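Local coordinates for haloacid dehalogenase-like hydrolase (Klebsiella pneumoniae subsp. pneumoniae, PDB 3PGV), which probably acts as a magnesium-dependent phosphatase of the haloacid dehalogenase superfamily, in the Cof family, although its natural substrate is not established, at residues Y21-D27 with D227-D233; D29-L33 with F59-R63; L49-I55 with L279-L284; S209-E215 with D237-M243. All coordinates share one frame; numbering follows the deposited sequence.

Contact 1: residues Y21-D27 with D227-D233; sequences YQVVASD and DCIAFGD. With CA (calcium ion), chain E.
Val23-Asp27 and Cys228-Gly232 run side by side as parallel neighbours inside the Rossmann-like sheet of the haloacid dehalogenase fold. Five backbone hydrogen bonds join 23-27 to 227-233, the first from Val23 N to Asp227 O just before the second strand. The tight part is the middle. Ala25 N gives Ile229 O a short, nearly straight bond of 2.7 Å (N-H...O 174°), and Ala25 CB sits 4.1 Å from Ala230 CB, on the same face as Val23 and Cys228, where Cys228 SG leans on both Val23 CB and CG1. On the other face Val24 and Ile229 point the same way, with their CG2 methyls 3.7 Å apart. Val24 CG1, anti to the backbone N (chi1 172°), is thereby brought to the edge of the Phe231 ring at CE1. Helix 274-283 covers this face through Tyr283 and Leu282.

Toward the N-terminal end the packing gives way to solvent. The exposed Tyr21 crosses Ile229 at about a right angle, with Ile229 CB over one ring face, 4.3 Å from the centroid, and Asp227 C at the ring edge. Asp227, partly exposed, turns OD2 to Thr224 N.

The C-terminal ends of both strands lead into the metal site, where Asp27, the first aspartate of the family's DxD motif, takes part in holding calcium together with the carbonyl of Asp29 and a water. Asp27 OD2 also accepts a bond from Thr31 OG1. The carboxylate planes of Asp27 and Asp233 are 31° apart, and Asp27 OD2 and Asp233 OD1, 2.8 Å from each other, each bind the calcium at 2.2 Å.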
loop_
_atom_site.group_PDB
_atom_site.type_symbol
_atom_site.label_atom_id
_atom_site.label_comp_id
_atom_site.label_asym_id
_atom_site.label_seq_id
_atom_site.Cartn_x
_atom_site.Cartn_y
_atom_site.Cartn_z
ATOM N N TYR A 21 -14.659 0.985 -17.144
ATOM C CA TYR A 21 -13.729 1.682 -16.248
ATOM C C TYR A 21 -12.425 1.991 -16.962
ATOM O O TYR A 21 -11.751 1.081 -17.436
ATOM C CB TYR A 21 -13.476 0.864 -14.961
ATOM C CG TYR A 21 -14.730 0.608 -14.152
ATOM C CD1 TYR A 21 -15.254 1.588 -13.311
ATOM C CD2 TYR A 21 -15.379 -0.621 -14.203
ATOM C CE1 TYR A 21 -16.421 1.365 -12.577
ATOM C CE2 TYR A 21 -16.541 -0.861 -13.467
ATOM C CZ TYR A 21 -17.065 0.140 -12.662
ATOM O OH TYR A 21 -18.205 -0.094 -11.921
ATOM N N GLN A 22 -12.106 3.274 -17.106
ATOM C CA GLN A 22 -10.901 3.714 -17.812
ATOM C C GLN A 22 -9.656 3.576 -16.963
ATOM O O GLN A 22 -8.544 3.595 -17.499
ATOM C CB GLN A 22 -11.053 5.162 -18.318
ATOM C CG GLN A 22 -11.899 5.280 -19.575
ATOM C CD GLN A 22 -11.309 4.500 -20.724
ATOM O OE1 GLN A 22 -10.145 4.685 -21.109
ATOM N NE2 GLN A 22 -12.096 3.599 -21.287
ATOM N N VAL A 23 -9.825 3.489 -15.632
ATOM C CA VAL A 23 -8.696 3.351 -14.711
ATOM C C VAL A 23 -8.807 2.047 -13.926
ATOM O O VAL A 23 -9.830 1.801 -13.277
ATOM C CB VAL A 23 -8.578 4.581 -13.756
ATOM C CG1 VAL A 23 -7.384 4.430 -12.806
ATOM C CG2 VAL A 23 -8.482 5.890 -14.547
ATOM N N VAL A 24 -7.759 1.210 -13.987
ATOM C CA VAL A 24 -7.682 -0.002 -13.194
ATOM C C VAL A 24 -6.653 0.213 -12.087
ATOM O O VAL A 24 -5.490 0.512 -12.379
ATOM C CB VAL A 24 -7.344 -1.262 -14.052
ATOM C CG1 VAL A 24 -7.081 -2.480 -13.163
ATOM C CG2 VAL A 24 -8.450 -1.559 -15.050
ATOM N N ALA A 25 -7.088 0.117 -10.813
ATOM C CA ALA A 25 -6.186 0.261 -9.672
ATOM C C ALA A 25 -6.005 -1.072 -8.995
ATOM O O ALA A 25 -6.982 -1.792 -8.778
ATOM C CB ALA A 25 -6.733 1.274 -8.687
ATOM N N SER A 26 -4.769 -1.444 -8.702
ATOM C CA SER A 26 -4.552 -2.716 -8.063
ATOM C C SER A 26 -3.464 -2.670 -7.038
ATOM O O SER A 26 -2.370 -2.163 -7.307
ATOM C CB SER A 26 -4.255 -3.800 -9.099
ATOM O OG SER A 26 -4.214 -5.091 -8.502
ATOM N N ASP A 27 -3.730 -3.271 -5.873
ATOM C CA ASP A 27 -2.715 -3.563 -4.884
ATOM C C ASP A 27 -1.750 -4.614 -5.511
ATOM O O ASP A 27 -2.102 -5.253 -6.513
ATOM C CB ASP A 27 -3.377 -4.118 -3.598
ATOM C CG ASP A 27 -2.404 -4.649 -2.553
ATOM O OD1 ASP A 27 -1.319 -4.041 -2.382
ATOM O OD2 ASP A 27 -2.740 -5.659 -1.889
ATOM N N ASP A 227 -14.561 6.279 -12.386
ATOM C CA ASP A 227 -13.908 5.678 -13.552
ATOM C C ASP A 227 -12.945 4.588 -13.136
ATOM O O ASP A 227 -12.259 4.005 -13.990
ATOM C CB ASP A 227 -13.169 6.757 -14.358
ATOM C CG ASP A 227 -14.085 7.829 -14.900
ATOM O OD1 ASP A 227 -15.079 7.477 -15.573
ATOM O OD2 ASP A 227 -13.798 9.020 -14.671
ATOM N N CYS A 228 -12.890 4.296 -11.824
ATOM C CA CYS A 228 -11.935 3.338 -11.288
ATOM C C CYS A 228 -12.537 2.035 -10.880
ATOM O O CYS A 228 -13.561 2.002 -10.197
ATOM C CB CYS A 228 -11.133 3.955 -10.148
ATOM S SG CYS A 228 -10.250 5.464 -10.598
ATOM N N ILE A 229 -11.837 0.949 -11.201
ATOM C CA ILE A 229 -12.070 -0.370 -10.631
ATOM C C ILE A 229 -10.823 -0.733 -9.822
ATOM O O ILE A 229 -9.703 -0.551 -10.314
ATOM C CB ILE A 229 -12.427 -1.445 -11.707
ATOM C CG1 ILE A 229 -12.668 -2.836 -11.040
ATOM C CG2 ILE A 229 -11.349 -1.517 -12.820
ATOM C CD1 ILE A 229 -13.237 -3.923 -11.957
ATOM N N ALA A 230 -11.003 -1.129 -8.542
ATOM C CA ALA A 230 -9.866 -1.417 -7.671
ATOM C C ALA A 230 -9.851 -2.847 -7.133
ATOM O O ALA A 230 -10.910 -3.453 -6.933
ATOM C CB ALA A 230 -9.820 -0.430 -6.528
ATOM N N PHE A 231 -8.640 -3.369 -6.849
ATOM C CA PHE A 231 -8.439 -4.722 -6.316
ATOM C C PHE A 231 -7.491 -4.657 -5.111
ATOM O O PHE A 231 -6.475 -3.954 -5.164
ATOM C CB PHE A 231 -7.860 -5.643 -7.407
ATOM C CG PHE A 231 -8.716 -5.764 -8.648
ATOM C CD1 PHE A 231 -8.615 -4.833 -9.681
ATOM C CD2 PHE A 231 -9.568 -6.851 -8.821
ATOM C CE1 PHE A 231 -9.407 -4.948 -10.837
ATOM C CE2 PHE A 231 -10.360 -6.966 -9.978
ATOM C CZ PHE A 231 -10.268 -6.016 -10.980
ATOM N N GLY A 232 -7.837 -5.375 -4.033
ATOM C CA GLY A 232 -7.034 -5.403 -2.804
ATOM C C GLY A 232 -7.346 -6.573 -1.882
ATOM O O GLY A 232 -8.365 -7.260 -2.055
ATOM N N ASP A 233 -6.494 -6.789 -0.865
ATOM C CA ASP A 233 -6.666 -7.923 0.063
ATOM C C ASP A 233 -6.418 -7.550 1.548
ATOM O O ASP A 233 -6.536 -8.413 2.426
ATOM C CB ASP A 233 -5.736 -9.092 -0.340
ATOM C CG ASP A 233 -4.274 -8.837 -0.049
ATOM O OD1 ASP A 233 -3.830 -7.675 -0.201
ATOM O OD2 ASP A 233 -3.561 -9.804 0.271
HETATM CA CA CA E . -1.884 -6.583 -0.097
HETATM O O HOH W 1 -2.718 -4.345 0.971
#

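Contact 2: residues D29-L33 with F59-R63; sequences DGTLL and FATGR. With CA (calcium ion), chain E.
Asp29 and Arg63 join the DxD segment of the haloacid dehalogenase core, in the short helix 28-32 after strand 23-27, to the loop that follows strand 56-60, which carries the family's second motif at Thr61. The ionic part is a side-on, two-point salt bridge: Arg63 NE meets Asp29 OD2 at 2.9 Å and Arg63 NH2 meets Asp29 OD1 at 2.6 Å, each oxygen using its syn lone pair. Carboxylate and guanidinium planes are 22° apart, and both oxygens lie somewhat out of the arginine plane. The remaining nitrogen, NH1, reaches Asp67 O, which helps fix the rotation of the group.

Water-mediated bonds add a second link. One water accepts from Asp29 N at 2.8 Å, donates to Asp29 OD2 at 2.6 Å and also bonds Thr61 OG1 at 2.6 Å. That hydroxyl in turn accepts from Arg63 N at 3.0 Å, an ST turn that ties the threonine to the arginine.

Apolar contact is slight: Leu32 CD2 touches Phe59 CE1 at 3.5 Å, and Leu33 CD1 packs obliquely on the guanidinium. The metal is met by the backbone of Asp29 rather than its carboxylate: Asp29 O binds the calcium at 2.4 Å.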
loop_
_atom_site.group_PDB
_atom_site.type_symbol
_atom_site.label_atom_id
_atom_site.label_comp_id
_atom_site.label_asym_id
_atom_site.label_seq_id
_atom_site.Cartn_x
_atom_site.Cartn_y
_atom_site.Cartn_z
ATOM N N ASP A 29 1.087 -6.979 -3.549
ATOM C CA ASP A 29 1.234 -8.178 -2.735
ATOM C C ASP A 29 -0.111 -8.733 -2.323
ATOM O O ASP A 29 -0.929 -8.010 -1.760
ATOM C CB ASP A 29 2.105 -7.899 -1.503
ATOM C CG ASP A 29 3.478 -7.394 -1.859
ATOM O OD1 ASP A 29 4.305 -8.206 -2.314
ATOM O OD2 ASP A 29 3.704 -6.173 -1.753
ATOM N N GLY A 30 -0.340 -10.018 -2.632
ATOM C CA GLY A 30 -1.582 -10.709 -2.291
ATOM C C GLY A 30 -2.735 -10.387 -3.223
ATOM O O GLY A 30 -3.831 -10.917 -3.049
ATOM N N THR A 31 -2.499 -9.505 -4.226
ATOM C CA THR A 31 -3.537 -9.079 -5.158
ATOM C C THR A 31 -3.139 -9.388 -6.625
ATOM O O THR A 31 -3.509 -10.435 -7.148
ATOM C CB THR A 31 -3.883 -7.606 -4.909
ATOM O OG1 THR A 31 -4.241 -7.438 -3.532
ATOM C CG2 THR A 31 -4.997 -7.118 -5.797
ATOM N N LEU A 32 -2.375 -8.493 -7.266
ATOM C CA LEU A 32 -1.914 -8.713 -8.637
ATOM C C LEU A 32 -0.735 -9.714 -8.655
ATOM O O LEU A 32 -0.633 -10.534 -9.579
ATOM C CB LEU A 32 -1.499 -7.376 -9.296
ATOM C CG LEU A 32 -1.025 -7.455 -10.765
ATOM C CD1 LEU A 32 -2.133 -7.986 -11.684
ATOM C CD2 LEU A 32 -0.540 -6.124 -11.243
ATOM N N LEU A 33 0.153 -9.645 -7.636
ATOM C CA LEU A 33 1.298 -10.547 -7.563
ATOM C C LEU A 33 0.867 -11.951 -7.143
ATOM O O LEU A 33 -0.081 -12.112 -6.344
ATOM C CB LEU A 33 2.379 -10.012 -6.592
ATOM C CG LEU A 33 3.005 -8.651 -6.930
ATOM C CD1 LEU A 33 4.020 -8.269 -5.888
ATOM C CD2 LEU A 33 3.653 -8.664 -8.315
ATOM N N PHE A 59 -0.913 1.322 -9.769
ATOM C CA PHE A 59 -0.528 0.300 -8.801
ATOM C C PHE A 59 -0.292 0.914 -7.432
ATOM O O PHE A 59 0.313 1.987 -7.331
ATOM C CB PHE A 59 0.675 -0.506 -9.303
ATOM C CG PHE A 59 0.404 -1.145 -10.648
ATOM C CD1 PHE A 59 -0.496 -2.203 -10.765
ATOM C CD2 PHE A 59 0.949 -0.613 -11.811
ATOM C CE1 PHE A 59 -0.832 -2.720 -12.019
ATOM C CE2 PHE A 59 0.638 -1.156 -13.065
ATOM C CZ PHE A 59 -0.243 -2.205 -13.161
ATOM N N ALA A 60 -0.930 0.337 -6.397
ATOM C CA ALA A 60 -0.924 0.913 -5.052
ATOM C C ALA A 60 -0.399 -0.065 -4.033
ATOM O O ALA A 60 -0.987 -1.123 -3.826
ATOM C CB ALA A 60 -2.323 1.369 -4.674
ATOM N N THR A 61 0.686 0.291 -3.366
ATOM C CA THR A 61 1.304 -0.608 -2.406
ATOM C C THR A 61 1.689 0.100 -1.118
ATOM O O THR A 61 1.832 1.332 -1.096
ATOM C CB THR A 61 2.511 -1.316 -3.055
ATOM O OG1 THR A 61 3.112 -2.208 -2.098
ATOM C CG2 THR A 61 3.551 -0.329 -3.591
ATOM N N GLY A 62 1.890 -0.688 -0.065
ATOM C CA GLY A 62 2.444 -0.214 1.185
ATOM C C GLY A 62 3.959 -0.157 1.129
ATOM O O GLY A 62 4.591 0.554 1.916
ATOM N N ARG A 63 4.551 -0.843 0.136
ATOM C CA ARG A 63 5.999 -0.867 -0.052
ATOM C C ARG A 63 6.571 0.514 -0.292
ATOM O O ARG A 63 5.876 1.390 -0.804
ATOM C CB ARG A 63 6.377 -1.765 -1.227
ATOM C CG ARG A 63 6.141 -3.256 -1.020
ATOM C CD ARG A 63 6.838 -3.993 -2.130
ATOM N NE ARG A 63 6.476 -5.400 -2.209
ATOM C CZ ARG A 63 7.088 -6.267 -3.012
ATOM N NH1 ARG A 63 8.105 -5.875 -3.771
ATOM N NH2 ARG A 63 6.700 -7.539 -3.046
HETATM CA CA CA E . -1.884 -6.583 -0.097
HETATM O O HOH W 2 1.835 -4.483 -2.408
HETATM O O HOH W 1 -2.718 -4.345 0.971
#

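Contact 3: residues L49-I55 with L279-L284; sequences LLTARGI and LRKLYL
The guanidinium of Arg280 carries Leu49 CD1 over the centre of one face, 3.8 Å above its plane. The Arg53 guanidinium is likewise covered on one face, by Leu284 CD2 at 3.6 Å above the plane, but offset toward the rim. Deeper, toward the sheet, the Tyr283 ring is met obliquely from the 49-55 side, by Leu50 CD2 at 3.6 Å from Tyr283 CD2 and by Ile55 CD1 at 3.6 Å from Tyr283 CE1; Leu279 O lies at the ring edge.

Arg53 is held in place by a bond from NH1 to Leu49 O at 2.9 Å, its chain extended from CG to NE and the guanidinium then turned across it (chi4 84°). Leu50 CD2 also rests on Leu279 CB, while Leu49 CD1 meets Leu284 CD1 at 3.8 Å. No hydrogen bond crosses between the two segments.

Helix 41-51 stops here in a Schellman motif: Ile55 N bonds Leu50 O, Gly54 N bonds Thr51 O, and the positive phi of Gly54 turns the chain so that Ile55 faces the tyrosine. Arg280 reaches across to helix 41-51, to Thr46 OG1 and Tyr42 O. Tyr283 OH bonds Tyr21 O, and its side chain packs on Val24 and Ile229, seating helix 274-283 beside helix 41-51 on strands 23-27 and 228-232.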
loop_
_atom_site.group_PDB
_atom_site.type_symbol
_atom_site.label_atom_id
_atom_site.label_comp_id
_atom_site.label_asym_id
_atom_site.label_seq_id
_atom_site.Cartn_x
_atom_site.Cartn_y
_atom_site.Cartn_z
ATOM N N LEU A 49 -2.545 -5.971 -23.121
ATOM C CA LEU A 49 -3.796 -6.042 -23.889
ATOM C C LEU A 49 -4.751 -4.908 -23.546
ATOM O O LEU A 49 -5.362 -4.332 -24.447
ATOM C CB LEU A 49 -4.482 -7.406 -23.704
ATOM C CG LEU A 49 -3.776 -8.593 -24.372
ATOM C CD1 LEU A 49 -4.214 -9.912 -23.753
ATOM C CD2 LEU A 49 -3.993 -8.588 -25.901
ATOM N N LEU A 50 -4.849 -4.553 -22.254
ATOM C CA LEU A 50 -5.737 -3.479 -21.814
ATOM C C LEU A 50 -5.139 -2.104 -22.096
ATOM O O LEU A 50 -5.872 -1.181 -22.453
ATOM C CB LEU A 50 -6.090 -3.639 -20.333
ATOM C CG LEU A 50 -7.324 -4.532 -20.011
ATOM C CD1 LEU A 50 -7.179 -5.925 -20.595
ATOM C CD2 LEU A 50 -7.544 -4.625 -18.520
ATOM N N THR A 51 -3.792 -1.980 -22.011
ATOM C CA THR A 51 -3.081 -0.740 -22.360
ATOM C C THR A 51 -3.279 -0.419 -23.850
ATOM O O THR A 51 -3.538 0.726 -24.202
ATOM C CB THR A 51 -1.590 -0.853 -21.973
ATOM O OG1 THR A 51 -1.487 -0.787 -20.559
ATOM C CG2 THR A 51 -0.732 0.242 -22.591
ATOM N N ALA A 52 -3.226 -1.458 -24.713
ATOM C CA ALA A 52 -3.447 -1.306 -26.158
ATOM C C ALA A 52 -4.876 -0.816 -26.457
ATOM O O ALA A 52 -5.116 -0.237 -27.516
ATOM C CB ALA A 52 -3.190 -2.627 -26.865
ATOM N N ARG A 53 -5.812 -1.023 -25.505
ATOM C CA ARG A 53 -7.204 -0.611 -25.657
ATOM C C ARG A 53 -7.530 0.702 -24.910
ATOM O O ARG A 53 -8.705 1.058 -24.765
ATOM C CB ARG A 53 -8.150 -1.751 -25.261
ATOM C CG ARG A 53 -8.282 -2.800 -26.364
ATOM C CD ARG A 53 -8.658 -4.151 -25.824
ATOM N NE ARG A 53 -8.726 -5.166 -26.883
ATOM C CZ ARG A 53 -7.670 -5.837 -27.345
ATOM N NH1 ARG A 53 -6.451 -5.576 -26.878
ATOM N NH2 ARG A 53 -7.821 -6.753 -28.294
ATOM N N GLY A 54 -6.485 1.434 -24.510
ATOM C CA GLY A 54 -6.621 2.745 -23.877
ATOM C C GLY A 54 -6.849 2.744 -22.373
ATOM O O GLY A 54 -7.079 3.806 -21.790
ATOM N N ILE A 55 -6.772 1.568 -21.721
ATOM C CA ILE A 55 -6.983 1.492 -20.264
ATOM C C ILE A 55 -5.744 1.952 -19.479
ATOM O O ILE A 55 -4.620 1.635 -19.855
ATOM C CB ILE A 55 -7.480 0.075 -19.826
ATOM C CG1 ILE A 55 -8.738 -0.368 -20.649
ATOM C CG2 ILE A 55 -7.739 0.004 -18.310
ATOM C CD1 ILE A 55 -9.971 0.646 -20.610
ATOM N N LEU A 279 -10.094 -9.149 -15.292
ATOM C CA LEU A 279 -9.929 -8.043 -16.223
ATOM C C LEU A 279 -10.152 -8.474 -17.674
ATOM O O LEU A 279 -10.841 -7.771 -18.416
ATOM C CB LEU A 279 -8.541 -7.394 -16.056
ATOM C CG LEU A 279 -8.313 -6.627 -14.733
ATOM C CD1 LEU A 279 -6.868 -6.215 -14.583
ATOM C CD2 LEU A 279 -9.222 -5.405 -14.635
ATOM N N ARG A 280 -9.598 -9.651 -18.075
ATOM C CA ARG A 280 -9.795 -10.180 -19.438
ATOM C C ARG A 280 -11.260 -10.501 -19.688
ATOM O O ARG A 280 -11.764 -10.240 -20.775
ATOM C CB ARG A 280 -8.932 -11.432 -19.687
ATOM C CG ARG A 280 -7.451 -11.144 -19.739
ATOM C CD ARG A 280 -6.719 -12.158 -20.571
ATOM N NE ARG A 280 -5.272 -12.043 -20.402
ATOM C CZ ARG A 280 -4.388 -12.716 -21.126
ATOM N NH1 ARG A 280 -4.793 -13.514 -22.108
ATOM N NH2 ARG A 280 -3.092 -12.572 -20.898
ATOM N N LYS A 281 -11.955 -11.045 -18.668
ATOM C CA LYS A 281 -13.376 -11.376 -18.765
ATOM C C LYS A 281 -14.214 -10.095 -18.892
ATOM O O LYS A 281 -15.170 -10.053 -19.672
ATOM C CB LYS A 281 -13.816 -12.197 -17.531
ATOM C CG LYS A 281 -15.216 -12.780 -17.648
ATOM C CD LYS A 281 -15.596 -13.576 -16.419
ATOM N N LEU A 282 -13.793 -9.032 -18.200
ATOM C CA LEU A 282 -14.508 -7.758 -18.175
ATOM C C LEU A 282 -14.250 -6.896 -19.433
ATOM O O LEU A 282 -15.175 -6.246 -19.935
ATOM C CB LEU A 282 -14.119 -6.984 -16.901
ATOM C CG LEU A 282 -14.799 -5.630 -16.677
ATOM C CD1 LEU A 282 -16.305 -5.790 -16.507
ATOM C CD2 LEU A 282 -14.216 -4.931 -15.472
ATOM N N TYR A 283 -12.993 -6.867 -19.916
ATOM C CA TYR A 283 -12.589 -5.987 -21.022
ATOM C C TYR A 283 -12.485 -6.684 -22.384
ATOM O O TYR A 283 -12.774 -6.061 -23.404
ATOM C CB TYR A 283 -11.257 -5.290 -20.693
ATOM C CG TYR A 283 -11.362 -4.258 -19.594
ATOM C CD1 TYR A 283 -11.640 -2.926 -19.888
ATOM C CD2 TYR A 283 -11.136 -4.600 -18.267
ATOM C CE1 TYR A 283 -11.726 -1.967 -18.881
ATOM C CE2 TYR A 283 -11.214 -3.649 -17.251
ATOM C CZ TYR A 283 -11.495 -2.330 -17.564
ATOM O OH TYR A 283 -11.566 -1.390 -16.569
ATOM N N LEU A 284 -11.973 -7.924 -22.416
ATOM C CA LEU A 284 -11.698 -8.610 -23.684
ATOM C C LEU A 284 -12.809 -9.604 -24.071
ATOM O O LEU A 284 -13.001 -9.892 -25.254
ATOM C CB LEU A 284 -10.328 -9.327 -23.617
ATOM C CG LEU A 284 -9.141 -8.490 -23.088
ATOM C CD1 LEU A 284 -7.891 -9.315 -23.018
ATOM C CD2 LEU A 284 -8.902 -7.261 -23.947
#

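Contact 4: residues S209-E215 with D237-M243; sequences SKGHALE and DAEMLSM
Lys210 NZ is gripped by Asp237 OD1 at 2.7 Å, by Asp27 OD1 and by Ala60 O, at a point where helix 210-220 and the loop before helix 238-243 reach the metal-side end of the haloacid dehalogenase core; Lys210 matches the lysine of the family's third motif. Its chain is fully extended beyond CG, which carries the amine to the buried carboxylate, met on the syn side but 24° out of plane. Asp237 OD2 accepts from the backbone N of Asp233 and Gly234, so it probably helps position the calcium ligand Asp233.

Behind this bridge the helix segments cross at 49°, their axes 7.3 Å apart at closest. Gly211 allows that closeness: its CA comes within 3.4 Å of Met240 CA. Beside it Leu214 CD2 packs on Met240 CG at 3.8 Å. Glu239 lays CB and CG against Ser209 OG.

At the outer side selenomethionine Met243 lies over one face of the His212 ring, a selenium-aromatic and CH-pi contact, with SE over the centre and 4.2 Å from the centroid and CE reaching on to Gly211 O and Glu215 OE1. The same ring is steadied by Ser209: OG and His212 ND1 share a 2.6 Å hydrogen bond.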
loop_
_atom_site.group_PDB
_atom_site.type_symbol
_atom_site.label_atom_id
_atom_site.label_comp_id
_atom_site.label_asym_id
_atom_site.label_seq_id
_atom_site.Cartn_x
_atom_site.Cartn_y
_atom_site.Cartn_z
ATOM N N SER A 209 -4.120 7.592 2.185
ATOM C CA SER A 209 -4.449 6.175 2.002
ATOM C C SER A 209 -4.313 5.851 0.532
ATOM O O SER A 209 -4.180 6.773 -0.282
ATOM C CB SER A 209 -5.876 5.870 2.474
ATOM O OG SER A 209 -6.846 6.315 1.542
ATOM N N LYS A 210 -4.375 4.553 0.167
ATOM C CA LYS A 210 -4.326 4.169 -1.242
ATOM C C LYS A 210 -5.517 4.766 -2.015
ATOM O O LYS A 210 -5.360 5.168 -3.175
ATOM C CB LYS A 210 -4.304 2.648 -1.400
ATOM C CG LYS A 210 -3.075 1.978 -0.819
ATOM C CD LYS A 210 -3.093 0.507 -1.138
ATOM C CE LYS A 210 -1.987 -0.255 -0.476
ATOM N NZ LYS A 210 -2.001 -1.672 -0.883
ATOM N N GLY A 211 -6.673 4.874 -1.333
ATOM C CA GLY A 211 -7.894 5.432 -1.898
ATOM C C GLY A 211 -7.811 6.911 -2.184
ATOM O O GLY A 211 -8.248 7.360 -3.243
ATOM N N HIS A 212 -7.268 7.691 -1.234
ATOM C CA HIS A 212 -7.113 9.135 -1.421
ATOM C C HIS A 212 -6.061 9.424 -2.479
ATOM O O HIS A 212 -6.232 10.354 -3.272
ATOM C CB HIS A 212 -6.757 9.833 -0.101
ATOM C CG HIS A 212 -7.841 9.750 0.928
ATOM N ND1 HIS A 212 -7.945 8.663 1.786
ATOM C CD2 HIS A 212 -8.857 10.609 1.187
ATOM C CE1 HIS A 212 -9.008 8.898 2.535
ATOM N NE2 HIS A 212 -9.589 10.056 2.214
ATOM N N ALA A 213 -4.991 8.582 -2.543
ATOM C CA ALA A 213 -3.969 8.728 -3.572
ATOM C C ALA A 213 -4.522 8.336 -4.952
ATOM O O ALA A 213 -4.238 9.023 -5.943
ATOM C CB ALA A 213 -2.762 7.889 -3.233
ATOM N N LEU A 214 -5.399 7.289 -5.000
ATOM C CA LEU A 214 -6.060 6.873 -6.241
ATOM C C LEU A 214 -6.931 7.986 -6.782
ATOM O O LEU A 214 -6.882 8.272 -7.981
ATOM C CB LEU A 214 -6.893 5.590 -6.033
ATOM C CG LEU A 214 -7.725 5.139 -7.252
ATOM C CD1 LEU A 214 -6.833 4.872 -8.465
ATOM C CD2 LEU A 214 -8.580 3.953 -6.920
ATOM N N GLU A 215 -7.694 8.654 -5.901
ATOM C CA GLU A 215 -8.520 9.796 -6.299
ATOM C C GLU A 215 -7.651 10.895 -6.936
ATOM O O GLU A 215 -8.013 11.432 -7.984
ATOM C CB GLU A 215 -9.297 10.348 -5.101
ATOM C CG GLU A 215 -10.189 11.530 -5.462
ATOM C CD GLU A 215 -11.173 11.959 -4.395
ATOM O OE1 GLU A 215 -10.822 11.894 -3.192
ATOM O OE2 GLU A 215 -12.272 12.429 -4.766
ATOM N N ASP A 237 -6.178 -1.395 1.955
ATOM C CA ASP A 237 -6.897 -1.277 0.666
ATOM C C ASP A 237 -8.371 -0.867 0.875
ATOM O O ASP A 237 -9.071 -0.607 -0.098
ATOM C CB ASP A 237 -6.834 -2.609 -0.111
ATOM C CG ASP A 237 -5.428 -3.061 -0.428
ATOM O OD1 ASP A 237 -4.652 -2.247 -0.949
ATOM O OD2 ASP A 237 -5.124 -4.257 -0.207
ATOM N N ALA A 238 -8.848 -0.876 2.142
ATOM C CA ALA A 238 -10.254 -0.635 2.483
ATOM C C ALA A 238 -10.808 0.676 1.884
ATOM O O ALA A 238 -11.848 0.644 1.212
ATOM C CB ALA A 238 -10.441 -0.661 3.994
ATOM N N GLU A 239 -10.085 1.815 2.065
ATOM C CA GLU A 239 -10.527 3.109 1.502
ATOM C C GLU A 239 -10.546 3.058 -0.031
ATOM O O GLU A 239 -11.528 3.461 -0.646
ATOM C CB GLU A 239 -9.643 4.289 1.995
ATOM C CG GLU A 239 -9.580 4.449 3.511
ATOM C CD GLU A 239 -8.561 3.565 4.223
ATOM O OE1 GLU A 239 -7.836 2.806 3.536
ATOM O OE2 GLU A 239 -8.469 3.654 5.468
HETATM N N MSE A 240 -9.492 2.493 -0.635
HETATM C CA MSE A 240 -9.392 2.364 -2.096
HETATM C C MSE A 240 -10.546 1.562 -2.672
HETATM O O MSE A 240 -11.140 1.976 -3.670
HETATM C CB MSE A 240 -8.041 1.734 -2.505
HETATM C CG MSE A 240 -7.845 1.666 -4.012
HETATM SE SE MSE A 240 -6.133 0.973 -4.538
HETATM C CE MSE A 240 -6.273 -0.808 -3.852
ATOM N N LEU A 241 -10.870 0.419 -2.046
ATOM C CA LEU A 241 -11.916 -0.471 -2.542
ATOM C C LEU A 241 -13.308 0.110 -2.393
ATOM O O LEU A 241 -14.160 -0.145 -3.240
ATOM C CB LEU A 241 -11.827 -1.861 -1.874
ATOM C CG LEU A 241 -10.523 -2.641 -2.097
ATOM C CD1 LEU A 241 -10.589 -4.005 -1.424
ATOM C CD2 LEU A 241 -10.226 -2.802 -3.568
ATOM N N SER A 242 -13.552 0.889 -1.327
ATOM C CA SER A 242 -14.874 1.489 -1.107
ATOM C C SER A 242 -15.047 2.832 -1.832
ATOM O O SER A 242 -16.162 3.166 -2.219
ATOM C CB SER A 242 -15.169 1.632 0.383
ATOM O OG SER A 242 -14.123 2.311 1.060
HETATM N N MSE A 243 -13.943 3.585 -2.044
HETATM C CA MSE A 243 -14.006 4.886 -2.767
HETATM C C MSE A 243 -14.079 4.702 -4.290
HETATM O O MSE A 243 -14.605 5.553 -4.973
HETATM C CB MSE A 243 -12.814 5.777 -2.409
HETATM C CG MSE A 243 -12.836 6.271 -0.979
HETATM SE SE MSE A 243 -11.139 7.050 -0.452
HETATM C CE MSE A 243 -11.181 8.683 -1.526
HETATM O O HOH W 1 -2.718 -4.345 0.971
#

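In the fold
From the N terminus, strand 23-27 opens contact 1, and the short helix 28-32 after it opens contact 2, which closes first, at 59-63 past helix 41-51. Contact 2 is therefore nested in the long loop that contact 1 closes at 227-233; that loop also holds the six-stranded sheet. Contact 3 opens at 49-55 and closes at the C terminus, crossing contacts 1 and 2 and enclosing contact 4. Contact 4 crosses contact 1 and follows contact 2 in series. Contacts 1, 2 and 4 converge on the metal-side end of the eight-stranded sheet, sharing one calcium-bound water, while contact 3 ties the terminal helix to the N-terminal ends of the central strands, away from the metal.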